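Cephalosporin acylase (Bacillus halodurans, PDB 2NLZ) cleaves the amide-linked acyl side chain of cephalosporins, as a member of the gamma-glutamyltranspeptidase family of N-terminal nucleophile hydrolases. Local coordinates at the interface of chains A and B. Sequence-based numbering; all coordinates share one arbitrary frame. Chains: chain A/B, Cephalosporin acylase.

Contact 1: the interface of chains A and B. Residues chain A 291-292, 460, 464, 467-469; chain B 12.
A tyrosine from the N-terminal arm of one subunit, laid against the other, is the central feature of this part of the two-fold symmetric A-B interface; the coordinates do not show whether the same dimer forms in solution. B:Tyr12 loses 133 Å² of surface to chain A. Its CG stands anti to its own carbonyl carbon (chi1 -45°), which points the ring towards chain A.

Apolar contacts on one face and one edge set the orientation of the ring. The CA of A:Ala468 lies 3.7 Å above one face, towards the rim at CD2 of B:Tyr12, and A:Pro469 crosses the ring at about a right angle, its CD 3.6 Å from CD1 of B:Tyr12. A:Leu460 meets the edge in plane, CD2 to CE2 of B:Tyr12 at 3.6 Å. Near the tip, the aliphatic CD and CE of A:Lys291 run obliquely past the hydroxyl.

The polar contact is made tip to tip: the phenol OH of B:Tyr12 donates a hydrogen bond to the carboxylate of A:Asp292. An alanine here would take away the ring and its hydroxyl, and would probably loosen the hold of the arm on chain A. The carboxylate plane is turned 69° from the ring, and OD2 of A:Asp292 receives OH of B:Tyr12 on its syn lone pair at 3.1 Å.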
ATOM      1  N   LYS A 291       6.806   7.694  15.806  1.00 52.19           N
ATOM      2  CA  LYS A 291       5.774   6.710  16.123  1.00 45.96           C
ATOM      3  C   LYS A 291       6.006   5.326  15.526  1.00 51.75           C
ATOM      4  O   LYS A 291       5.858   4.317  16.215  1.00 60.32           O
ATOM      5  CB  LYS A 291       4.414   7.240  15.650  1.00 45.43           C
ATOM      6  CG  LYS A 291       3.263   6.252  15.773  1.00 35.99           C
ATOM      7  CD  LYS A 291       1.925   6.911  15.516  1.00 27.72           C
ATOM      8  CE  LYS A 291       0.855   5.873  15.307  1.00 35.76           C
ATOM      9  NZ  LYS A 291       0.749   4.974  16.479  1.00 30.58           N
ATOM     10  N   ASP A 292       6.353   5.282  14.241  1.00 51.76           N
ATOM     11  CA  ASP A 292       6.388   4.025  13.494  1.00 50.67           C
ATOM     12  C   ASP A 292       7.763   3.343  13.479  1.00 46.26           C
ATOM     13  O   ASP A 292       8.328   3.086  12.416  1.00 43.09           O
ATOM     14  CB  ASP A 292       5.853   4.232  12.065  1.00 51.47           C
ATOM     15  CG  ASP A 292       4.341   4.451  12.023  1.00 57.02           C
ATOM     16  OD1 ASP A 292       3.581   3.536  12.426  1.00 51.51           O
ATOM     17  OD2 ASP A 292       3.914   5.534  11.570  1.00 50.80           O
ATOM     18  N   LEU A 460      -0.234  13.842  15.824  1.00 21.11           N
ATOM     19  CA  LEU A 460      -1.298  13.517  14.883  1.00 25.46           C
ATOM     20  C   LEU A 460      -2.561  14.337  15.169  1.00 25.71           C
ATOM     21  O   LEU A 460      -2.893  14.589  16.334  1.00 25.40           O
ATOM     22  CB  LEU A 460      -1.606  12.017  14.928  1.00 28.72           C
ATOM     23  CG  LEU A 460      -0.889  11.072  13.948  1.00 23.33           C
ATOM     24  CD1 LEU A 460       0.325  11.705  13.285  1.00 23.81           C
ATOM     25  CD2 LEU A 460      -0.506   9.773  14.663  1.00 30.85           C
ATOM     26  N   ALA A 464      -6.511  11.582  12.037  1.00  9.32           N
ATOM     27  CA  ALA A 464      -5.291  10.775  11.889  1.00 10.62           C
ATOM     28  C   ALA A 464      -4.972   9.880  13.109  1.00 12.87           C
ATOM     29  O   ALA A 464      -4.590   8.716  12.949  1.00 17.75           O
ATOM     30  CB  ALA A 464      -4.111  11.676  11.572  1.00 11.77           C
ATOM     31  N   ASP A 467      -7.326   7.219  12.760  1.00 11.41           N
ATOM     32  CA  ASP A 467      -7.057   6.446  11.558  1.00 17.90           C
ATOM     33  C   ASP A 467      -5.931   5.457  11.797  1.00 18.27           C
ATOM     34  O   ASP A 467      -5.951   4.350  11.263  1.00 18.76           O
ATOM     35  CB  ASP A 467      -6.664   7.371  10.407  1.00 24.42           C
ATOM     36  CG  ASP A 467      -7.819   8.216   9.903  1.00 22.32           C
ATOM     37  OD1 ASP A 467      -8.981   7.796  10.044  1.00 22.66           O
ATOM     38  OD2 ASP A 467      -7.559   9.305   9.350  1.00 13.66           O
ATOM     39  N   ALA A 468      -4.959   5.871  12.609  1.00 20.77           N
ATOM     40  CA  ALA A 468      -3.739   5.098  12.890  1.00 23.97           C
ATOM     41  C   ALA A 468      -3.991   3.628  13.218  1.00 26.42           C
ATOM     42  O   ALA A 468      -4.926   3.308  13.941  1.00 29.26           O
ATOM     43  CB  ALA A 468      -2.942   5.755  14.004  1.00 27.57           C
ATOM     44  N   PRO A 469      -3.174   2.729  12.647  1.00 29.63           N
ATOM     45  CA  PRO A 469      -3.332   1.298  12.910  1.00 29.41           C
ATOM     46  C   PRO A 469      -3.159   0.954  14.391  1.00 20.03           C
ATOM     47  O   PRO A 469      -2.343   1.555  15.081  1.00 22.24           O
ATOM     48  CB  PRO A 469      -2.229   0.655  12.058  1.00 29.74           C
ATOM     49  CG  PRO A 469      -1.258   1.764  11.737  1.00 27.50           C
ATOM     50  CD  PRO A 469      -2.079   3.007  11.698  1.00 32.22           C
TER
ATOM     51  N   TYR B  12      -2.200   8.265   7.583  1.00 26.64           N
ATOM     52  CA  TYR B  12      -2.837   6.950   7.502  1.00 28.71           C
ATOM     53  C   TYR B  12      -4.102   7.042   6.646  1.00 34.94           C
ATOM     54  O   TYR B  12      -4.730   8.103   6.583  1.00 36.82           O
ATOM     55  CB  TYR B  12      -3.125   6.396   8.926  1.00 27.66           C
ATOM     56  CG  TYR B  12      -1.940   6.587   9.857  1.00 32.75           C
ATOM     57  CD1 TYR B  12      -0.801   5.787   9.733  1.00 24.90           C
ATOM     58  CD2 TYR B  12      -1.929   7.606  10.818  1.00 27.30           C
ATOM     59  CE1 TYR B  12       0.302   5.973  10.546  1.00 24.65           C
ATOM     60  CE2 TYR B  12      -0.824   7.801  11.642  1.00 34.91           C
ATOM     61  CZ  TYR B  12       0.289   6.978  11.496  1.00 38.87           C
ATOM     62  OH  TYR B  12       1.402   7.145  12.288  1.00 24.58           O
TER

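Contact 2: the interface of chains A and B. Residues chain A 15, 17-18, 20, 459-461, 463-464; chain B 6-7, 9-11.
In this member of the gamma-glutamyltranspeptidase family, the N-terminal arm of chain B runs across the start of helix 462-467 and along the arm of chain A, an exchange that the two-fold symmetry repeats with the chains swapped.

The phenol OH of B:Tyr10 accepts a hydrogen bond from the backbone N of A:Val18 at 2.8 Å, nearly straight at 168°. Within chain A, the side-chain OD1 of A:Asn461 takes the backbone N-H of A:Ala464 at 2.8 Å, from above the carbonyl plane, and so caps the helix. CG of A:Asn461 is placed between its backbone N and carbonyl carbon (chi1 77°), a tight setting, and the cap probably helps to keep it there.

Flat groups lie over the rims of both faces of the B:Tyr10 ring. The amide ND2 of A:Asn461 lies over one face, 3.4 Å from CE1 of B:Tyr10, with the amide plane steeply inclined to the ring. Over the opposite face passes the guanidinium of A:Arg15, its plane tilted by 28° and its NH1 4.0 Å from CD2 of B:Tyr10.

Apolar contacts lie alongside. CG2 of A:Val18 packs 3.7 Å from CE1 of B:Tyr10, while B:Pro11 sets its CD against CB of A:Ala464 at 3.8 Å and its CG against CD1 of A:Leu460, also at 3.8 Å.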
ATOM      1  N   ARG A  15     -10.544   8.939   2.613  1.00 32.87           N
ATOM      2  CA  ARG A  15      -9.997  10.055   3.391  0.50 31.18           C
ATOM      3  C   ARG A  15     -11.101  10.692   4.232  1.00 31.08           C
ATOM      4  O   ARG A  15     -12.208  10.925   3.736  1.00 41.91           O
ATOM      5  CB  ARG A  15      -9.419  11.130   2.458  0.50 30.65           C
ATOM      6  CG  ARG A  15      -7.890  11.225   2.374  0.50 45.86           C
ATOM      7  CD  ARG A  15      -7.297  12.290   3.314  0.50 47.43           C
ATOM      8  NE  ARG A  15      -7.576  13.666   2.905  0.50 49.08           N
ATOM      9  CZ  ARG A  15      -6.686  14.532   2.419  0.50 40.67           C
ATOM     10  NH1 ARG A  15      -5.416  14.199   2.251  0.50 30.13           N
ATOM     11  NH2 ARG A  15      -7.078  15.752   2.098  0.50 37.04           N
ATOM     12  N   ASN A  17     -11.317  14.180   6.300  1.00 19.78           N
ATOM     13  CA  ASN A  17     -10.715  15.428   6.735  1.00 21.29           C
ATOM     14  C   ASN A  17     -11.225  15.769   8.120  1.00 22.78           C
ATOM     15  O   ASN A  17     -12.380  15.466   8.454  1.00 24.42           O
ATOM     16  CB  ASN A  17     -11.055  16.584   5.777  1.00 21.82           C
ATOM     17  CG  ASN A  17     -10.154  16.625   4.546  1.00 33.41           C
ATOM     18  OD1 ASN A  17      -9.192  15.868   4.425  1.00 50.38           O
ATOM     19  ND2 ASN A  17     -10.467  17.523   3.625  1.00 43.78           N
ATOM     20  N   VAL A  18     -10.357  16.395   8.917  1.00 20.38           N
ATOM     21  CA  VAL A  18     -10.724  16.929  10.227  1.00 18.74           C
ATOM     22  C   VAL A  18     -11.895  17.917  10.114  1.00 20.89           C
ATOM     23  O   VAL A  18     -11.883  18.835   9.286  1.00 20.36           O
ATOM     24  CB  VAL A  18      -9.520  17.609  10.922  1.00 18.50           C
ATOM     25  CG1 VAL A  18      -9.889  18.088  12.292  1.00 21.73           C
ATOM     26  CG2 VAL A  18      -8.394  16.649  11.046  1.00 13.71           C
ATOM     27  N   TYR A  20     -14.090  20.950  11.510  1.00 29.83           N
ATOM     28  CA  TYR A  20     -13.860  22.149  12.322  1.00 28.58           C
ATOM     29  C   TYR A  20     -15.142  22.879  12.699  1.00 28.20           C
ATOM     30  O   TYR A  20     -16.055  22.993  11.886  1.00 31.13           O
ATOM     31  CB  TYR A  20     -12.946  23.111  11.581  1.00 30.79           C
ATOM     32  CG  TYR A  20     -11.498  22.744  11.659  1.00 31.37           C
ATOM     33  CD1 TYR A  20     -10.653  23.385  12.551  1.00 39.29           C
ATOM     34  CD2 TYR A  20     -10.965  21.758  10.839  1.00 28.53           C
ATOM     35  CE1 TYR A  20      -9.308  23.058  12.630  1.00 38.86           C
ATOM     36  CE2 TYR A  20      -9.623  21.418  10.911  1.00 33.91           C
ATOM     37  CZ  TYR A  20      -8.802  22.078  11.810  1.00 36.56           C
ATOM     38  OH  TYR A  20      -7.470  21.768  11.895  1.00 42.68           O
ATOM     39  N   GLY A 459       2.082  14.037  17.428  1.00 23.01           N
ATOM     40  CA  GLY A 459       1.499  15.225  16.797  1.00 20.94           C
ATOM     41  C   GLY A 459       0.438  14.984  15.741  1.00 25.46           C
ATOM     42  O   GLY A 459       0.225  15.825  14.860  1.00 25.42           O
ATOM     43  N   LEU A 460      -0.234  13.842  15.824  1.00 21.11           N
ATOM     44  CA  LEU A 460      -1.298  13.517  14.883  1.00 25.46           C
ATOM     45  C   LEU A 460      -2.561  14.337  15.169  1.00 25.71           C
ATOM     46  O   LEU A 460      -2.893  14.589  16.334  1.00 25.40           O
ATOM     47  CB  LEU A 460      -1.606  12.017  14.928  1.00 28.72           C
ATOM     48  CG  LEU A 460      -0.889  11.072  13.948  1.00 23.33           C
ATOM     49  CD1 LEU A 460       0.325  11.705  13.285  1.00 23.81           C
ATOM     50  CD2 LEU A 460      -0.506   9.773  14.663  1.00 30.85           C
ATOM     51  N   ASN A 461      -3.253  14.755  14.108  1.00 22.81           N
ATOM     52  CA  ASN A 461      -4.565  15.382  14.266  1.00 29.51           C
ATOM     53  C   ASN A 461      -5.622  14.364  14.744  1.00 26.99           C
ATOM     54  O   ASN A 461      -5.413  13.155  14.611  1.00 29.44           O
ATOM     55  CB  ASN A 461      -4.978  16.152  12.992  1.00 25.40           C
ATOM     56  CG  ASN A 461      -5.466  15.251  11.857  1.00 23.08           C
ATOM     57  OD1 ASN A 461      -6.364  14.425  12.026  1.00 24.17           O
ATOM     58  ND2 ASN A 461      -4.919  15.471  10.670  1.00 16.37           N
ATOM     59  N   GLN A 463      -8.438  13.096  13.666  1.00 14.15           N
ATOM     60  CA  GLN A 463      -8.804  12.063  12.700  1.00 11.01           C
ATOM     61  C   GLN A 463      -7.677  11.072  12.429  1.00 13.01           C
ATOM     62  O   GLN A 463      -7.869   9.871  12.556  1.00  7.30           O
ATOM     63  CB  GLN A 463      -9.227  12.698  11.390  1.00 12.79           C
ATOM     64  CG  GLN A 463      -9.952  11.731  10.510  1.00 13.29           C
ATOM     65  CD  GLN A 463     -11.057  10.992  11.262  1.00 16.70           C
ATOM     66  OE1 GLN A 463     -12.024  11.607  11.727  1.00 22.17           O
ATOM     67  NE2 GLN A 463     -10.917   9.665  11.381  1.00 18.72           N
ATOM     68  N   ALA A 464      -6.511  11.582  12.037  1.00  9.32           N
ATOM     69  CA  ALA A 464      -5.291  10.775  11.889  1.00 10.62           C
ATOM     70  C   ALA A 464      -4.972   9.880  13.109  1.00 12.87           C
ATOM     71  O   ALA A 464      -4.590   8.716  12.949  1.00 17.75           O
ATOM     72  CB  ALA A 464      -4.111  11.676  11.572  1.00 11.77           C
TER
ATOM     73  N   ASP B   6      -1.233  19.859  16.096  1.00 69.60           N
ATOM     74  CA  ASP B   6      -1.800  19.166  14.917  1.00 69.71           C
ATOM     75  C   ASP B   6      -1.834  20.006  13.615  1.00 72.06           C
ATOM     76  O   ASP B   6      -2.347  21.127  13.622  1.00 78.25           O
ATOM     77  CB  ASP B   6      -3.156  18.425  15.189  1.00 64.20           C
ATOM     78  CG  ASP B   6      -4.207  19.256  15.977  1.00 61.08           C
ATOM     79  OD1 ASP B   6      -4.156  19.263  17.230  1.00 50.45           O
ATOM     80  OD2 ASP B   6      -5.148  19.820  15.354  1.00 30.79           O
ATOM     81  N   PRO B   7      -1.267  19.478  12.504  1.00 69.83           N
ATOM     82  CA  PRO B   7      -1.331  20.175  11.209  1.00 65.27           C
ATOM     83  C   PRO B   7      -2.499  19.814  10.266  1.00 59.34           C
ATOM     84  O   PRO B   7      -3.663  19.754  10.667  1.00 43.72           O
ATOM     85  CB  PRO B   7       0.013  19.797  10.545  1.00 59.96           C
ATOM     86  CG  PRO B   7       0.601  18.655  11.400  1.00 62.21           C
ATOM     87  CD  PRO B   7      -0.456  18.255  12.400  1.00 69.71           C
ATOM     88  N   SER B   9      -1.907  17.178   8.209  1.00 45.76           N
ATOM     89  CA  SER B   9      -1.261  15.918   7.835  1.00 33.53           C
ATOM     90  C   SER B   9      -2.114  14.694   8.139  1.00 28.38           C
ATOM     91  O   SER B   9      -2.575  14.504   9.274  1.00 20.96           O
ATOM     92  CB  SER B   9       0.082  15.783   8.553  1.00 34.51           C
ATOM     93  OG  SER B   9       0.443  14.424   8.711  1.00 33.41           O
ATOM     94  N   TYR B  10      -2.301  13.856   7.122  1.00 25.01           N
ATOM     95  CA  TYR B  10      -3.028  12.596   7.270  1.00 25.57           C
ATOM     96  C   TYR B  10      -2.138  11.412   6.838  1.00 23.48           C
ATOM     97  O   TYR B  10      -2.190  10.977   5.689  1.00 27.53           O
ATOM     98  CB  TYR B  10      -4.341  12.635   6.475  1.00 19.35           C
ATOM     99  CG  TYR B  10      -5.269  13.788   6.833  1.00 19.96           C
ATOM    100  CD1 TYR B  10      -6.257  13.637   7.797  1.00 16.74           C
ATOM    101  CD2 TYR B  10      -5.158  15.024   6.207  1.00 11.02           C
ATOM    102  CE1 TYR B  10      -7.107  14.680   8.128  1.00  9.77           C
ATOM    103  CE2 TYR B  10      -5.998  16.071   6.535  1.00 32.63           C
ATOM    104  CZ  TYR B  10      -6.975  15.895   7.495  1.00 22.95           C
ATOM    105  OH  TYR B  10      -7.825  16.949   7.795  1.00 26.28           O
ATOM    106  N   PRO B  11      -1.306  10.896   7.763  1.00 23.32           N
ATOM    107  CA  PRO B  11      -0.338   9.839   7.449  1.00 24.80           C
ATOM    108  C   PRO B  11      -0.959   8.478   7.155  1.00 20.55           C
ATOM    109  O   PRO B  11      -0.307   7.637   6.553  1.00 17.66           O
ATOM    110  CB  PRO B  11       0.513   9.736   8.728  1.00 24.56           C
ATOM    111  CG  PRO B  11       0.205  10.965   9.523  1.00 22.93           C
ATOM    112  CD  PRO B  11      -1.214  11.305   9.173  1.00 25.97           C
TER

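Contact 3: the interface of chains A and B. Residues chain A 16, 158, 530-533; chain B 15-18.
At the centre of this patch, where the N-terminal arms of the two subunits pass each other, the apolar contact comes from arginine methylenes. A:Arg16 and B:Arg16, both extended from CG to NE, reach toward each other tip to tip. Each lays its CG over the rim of the other's guanidinium face, with CZ of A:Arg16 3.8 Å from CG of B:Arg16. The guanidinium planes are only 20° apart, and NH1 of A:Arg16 is 4.2 Å from NH1 of B:Arg16, so like charges probably oppose this pairing. Beside them, CB of A:Pro530 packs against CB of B:Arg15.

Farther out, the main chain of B supplies the acceptor. NE of A:Arg16 donates to the carbonyl O of B:Arg15 at 2.6 Å, in the carbonyl plane and close to the guanidinium plane, with a C=O...N angle of 150°. This bond is likely to fix the rotation of the guanidinium and help offset the unfavourable charge.

At the rim, B:Asn17 crosses A:Asp533 at about a right angle; its ND2 makes only a weak hydrogen bond to the poorly ordered carboxylate. Water 1 ties the subunits together more broadly, meeting the carbonyl O of B:Arg15, the backbone N of B:Asn17 and the carbonyl O of A:Thr532. The same water lies 2.8 Å from O of A:Pro530 and 2.6 Å from NH2 of A:Arg16.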
ATOM      1  N   ARG A  16     -10.804  10.974   5.496  1.00 31.23           N
ATOM      2  CA  ARG A  16     -11.684  11.793   6.325  1.00 26.80           C
ATOM      3  C   ARG A  16     -10.893  13.011   6.754  1.00 26.57           C
ATOM      4  O   ARG A  16      -9.893  12.888   7.456  1.00 35.22           O
ATOM      5  CB  ARG A  16     -12.180  11.033   7.556  1.00 20.34           C
ATOM      6  CG  ARG A  16     -13.342  10.114   7.284  1.00 13.80           C
ATOM      7  CD  ARG A  16     -13.750   9.338   8.539  1.00 10.48           C
ATOM      8  NE  ARG A  16     -14.823   8.369   8.268  1.00 15.62           N
ATOM      9  CZ  ARG A  16     -16.129   8.637   8.299  1.00  8.40           C
ATOM     10  NH1 ARG A  16     -16.574   9.848   8.599  1.00 22.37           N
ATOM     11  NH2 ARG A  16     -16.994   7.682   8.036  1.00 28.29           N
ATOM     12  N   THR A 158     -23.769  -2.308   9.311  1.00 52.51           N
ATOM     13  CA  THR A 158     -22.908  -2.636  10.452  1.00 53.72           C
ATOM     14  C   THR A 158     -23.743  -3.029  11.668  1.00 52.36           C
ATOM     15  O   THR A 158     -23.515  -4.079  12.276  1.00 50.51           O
ATOM     16  CB  THR A 158     -21.944  -1.486  10.813  1.00 56.28           C
ATOM     17  OG1 THR A 158     -21.333  -0.984   9.620  1.00 55.17           O
ATOM     18  CG2 THR A 158     -20.852  -1.975  11.753  1.00 51.73           C
ATOM     19  N   PRO A 530     -13.210   5.830  11.865  1.00 16.45           N
ATOM     20  CA  PRO A 530     -13.434   5.402  10.483  1.00 20.75           C
ATOM     21  C   PRO A 530     -13.868   3.945  10.340  1.00 19.21           C
ATOM     22  O   PRO A 530     -14.474   3.597   9.347  1.00 22.68           O
ATOM     23  CB  PRO A 530     -12.075   5.627   9.816  1.00 19.82           C
ATOM     24  CG  PRO A 530     -11.098   5.525  10.924  1.00 24.10           C
ATOM     25  CD  PRO A 530     -11.781   6.003  12.169  1.00 23.65           C
ATOM     26  N   ARG A 531     -13.596   3.105  11.329  1.00 20.97           N
ATOM     27  CA  ARG A 531     -13.977   1.680  11.241  1.00 25.97           C
ATOM     28  C   ARG A 531     -15.472   1.351  11.406  1.00 32.25           C
ATOM     29  O   ARG A 531     -15.847   0.182  11.387  1.00 40.74           O
ATOM     30  CB  ARG A 531     -13.158   0.847  12.227  1.00 17.48           C
ATOM     31  CG  ARG A 531     -11.675   0.883  11.963  1.00 17.88           C
ATOM     32  CD  ARG A 531     -10.886   0.576  13.238  1.00 18.45           C
ATOM     33  NE  ARG A 531      -9.441   0.813  13.117  1.00 19.72           N
ATOM     34  CZ  ARG A 531      -8.850   2.009  13.209  1.00 16.70           C
ATOM     35  NH1 ARG A 531      -9.569   3.109  13.399  1.00 24.35           N
ATOM     36  NH2 ARG A 531      -7.526   2.106  13.102  1.00 22.92           N
ATOM     37  N   THR A 532     -16.314   2.373  11.557  1.00 31.07           N
ATOM     38  CA  THR A 532     -17.762   2.193  11.747  1.00 32.78           C
ATOM     39  C   THR A 532     -18.560   3.374  11.152  1.00 34.54           C
ATOM     40  O   THR A 532     -17.968   4.348  10.689  1.00 27.00           O
ATOM     41  CB  THR A 532     -18.102   2.007  13.256  1.00 33.93           C
ATOM     42  OG1 THR A 532     -19.474   1.627  13.416  1.00 47.88           O
ATOM     43  CG2 THR A 532     -17.846   3.290  14.030  1.00 37.49           C
ATOM     44  N   ASP A 533     -19.893   3.278  11.154  1.00 39.64           N
ATOM     45  CA  ASP A 533     -20.752   4.413  10.799  1.00 43.46           C
ATOM     46  C   ASP A 533     -20.611   5.415  11.916  1.00 42.59           C
ATOM     47  O   ASP A 533     -20.463   5.032  13.070  1.00 60.91           O
ATOM     48  CB  ASP A 533     -22.224   4.013  10.732  1.00 48.63           C
ATOM     49  CG  ASP A 533     -22.464   2.762   9.920  1.00 54.78           C
ATOM     50  OD1 ASP A 533     -22.154   2.769   8.711  1.00 59.87           O
ATOM     51  OD2 ASP A 533     -22.992   1.779  10.489  1.00 63.15           O
TER
ATOM     52  N   ARG B  15     -11.544   5.438   6.363  1.00 33.23           N
ATOM     53  CA  ARG B  15     -12.687   4.689   5.845  0.50 31.28           C
ATOM     54  C   ARG B  15     -13.942   5.537   5.954  1.00 30.58           C
ATOM     55  O   ARG B  15     -14.195   6.141   7.003  1.00 41.99           O
ATOM     56  CB  ARG B  15     -12.894   3.399   6.652  0.50 30.80           C
ATOM     57  CG  ARG B  15     -12.512   2.085   5.970  0.50 45.27           C
ATOM     58  CD  ARG B  15     -13.711   1.400   5.295  0.50 47.46           C
ATOM     59  NE  ARG B  15     -14.676   0.851   6.248  0.50 49.12           N
ATOM     60  CZ  ARG B  15     -14.949  -0.440   6.425  0.50 40.67           C
ATOM     61  NH1 ARG B  15     -14.341  -1.378   5.709  0.50 30.12           N
ATOM     62  NH2 ARG B  15     -15.851  -0.791   7.327  0.50 37.17           N
ATOM     63  N   ARG B  16     -14.720   5.577   4.880  1.00 30.16           N
ATOM     64  CA  ARG B  16     -16.038   6.169   4.923  1.00 26.50           C
ATOM     65  C   ARG B  16     -17.018   5.059   4.588  1.00 27.88           C
ATOM     66  O   ARG B  16     -16.935   4.455   3.516  1.00 35.25           O
ATOM     67  CB  ARG B  16     -16.173   7.345   3.948  1.00 20.13           C
ATOM     68  CG  ARG B  16     -15.706   8.667   4.513  1.00 13.93           C
ATOM     69  CD  ARG B  16     -15.954   9.806   3.566  1.00  8.88           C
ATOM     70  NE  ARG B  16     -15.230  10.998   3.987  1.00 14.91           N
ATOM     71  CZ  ARG B  16     -15.771  12.006   4.663  1.00 10.70           C
ATOM     72  NH1 ARG B  16     -17.050  11.982   4.995  1.00 23.11           N
ATOM     73  NH2 ARG B  16     -15.026  13.046   5.009  1.00 29.55           N
ATOM     74  N   ASN B  17     -17.910   4.760   5.529  1.00 21.86           N
ATOM     75  CA  ASN B  17     -19.005   3.845   5.277  1.00 21.34           C
ATOM     76  C   ASN B  17     -20.121   4.561   4.529  1.00 21.09           C
ATOM     77  O   ASN B  17     -20.347   5.767   4.707  1.00 23.90           O
ATOM     78  CB  ASN B  17     -19.530   3.240   6.589  1.00 21.25           C
ATOM     79  CG  ASN B  17     -18.684   2.068   7.088  1.00 33.39           C
ATOM     80  OD1 ASN B  17     -17.709   1.666   6.452  1.00 50.03           O
ATOM     81  ND2 ASN B  17     -19.064   1.514   8.230  1.00 44.11           N
ATOM     82  N   VAL B  18     -20.801   3.807   3.676  1.00 18.83           N
ATOM     83  CA  VAL B  18     -21.994   4.277   2.980  1.00 18.48           C
ATOM     84  C   VAL B  18     -23.039   4.732   3.987  1.00 19.87           C
ATOM     85  O   VAL B  18     -23.282   4.053   4.987  1.00 23.09           O
ATOM     86  CB  VAL B  18     -22.606   3.154   2.106  1.00 20.03           C
ATOM     87  CG1 VAL B  18     -23.818   3.667   1.331  1.00 22.19           C
ATOM     88  CG2 VAL B  18     -21.556   2.585   1.152  1.00 13.60           C
TER
HETATM   89  O   HOH W   1     -16.654   5.092   8.424  1.00  2.00           O

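Along the N-terminal arm of chain B the order is contact 2, contact 1, contact 3. Contacts 1 and 2 are neighbours, their C-alpha centres about 9 Å apart, and share A:Leu460 and A:Ala464, so helix 462-467 and the loop before it serve consecutive arm residues. Contact 3 lies about 16 Å from each and draws on the chain A arm at A:Arg16 and on the loop between strands 524-528 and 535-538. A:Arg15, A:Asn17 and A:Val18 serve contact 2 and their chain B copies contact 3; with the two-fold twins, this reciprocal embrace would probably stabilise the dimer within the deposited tetramer.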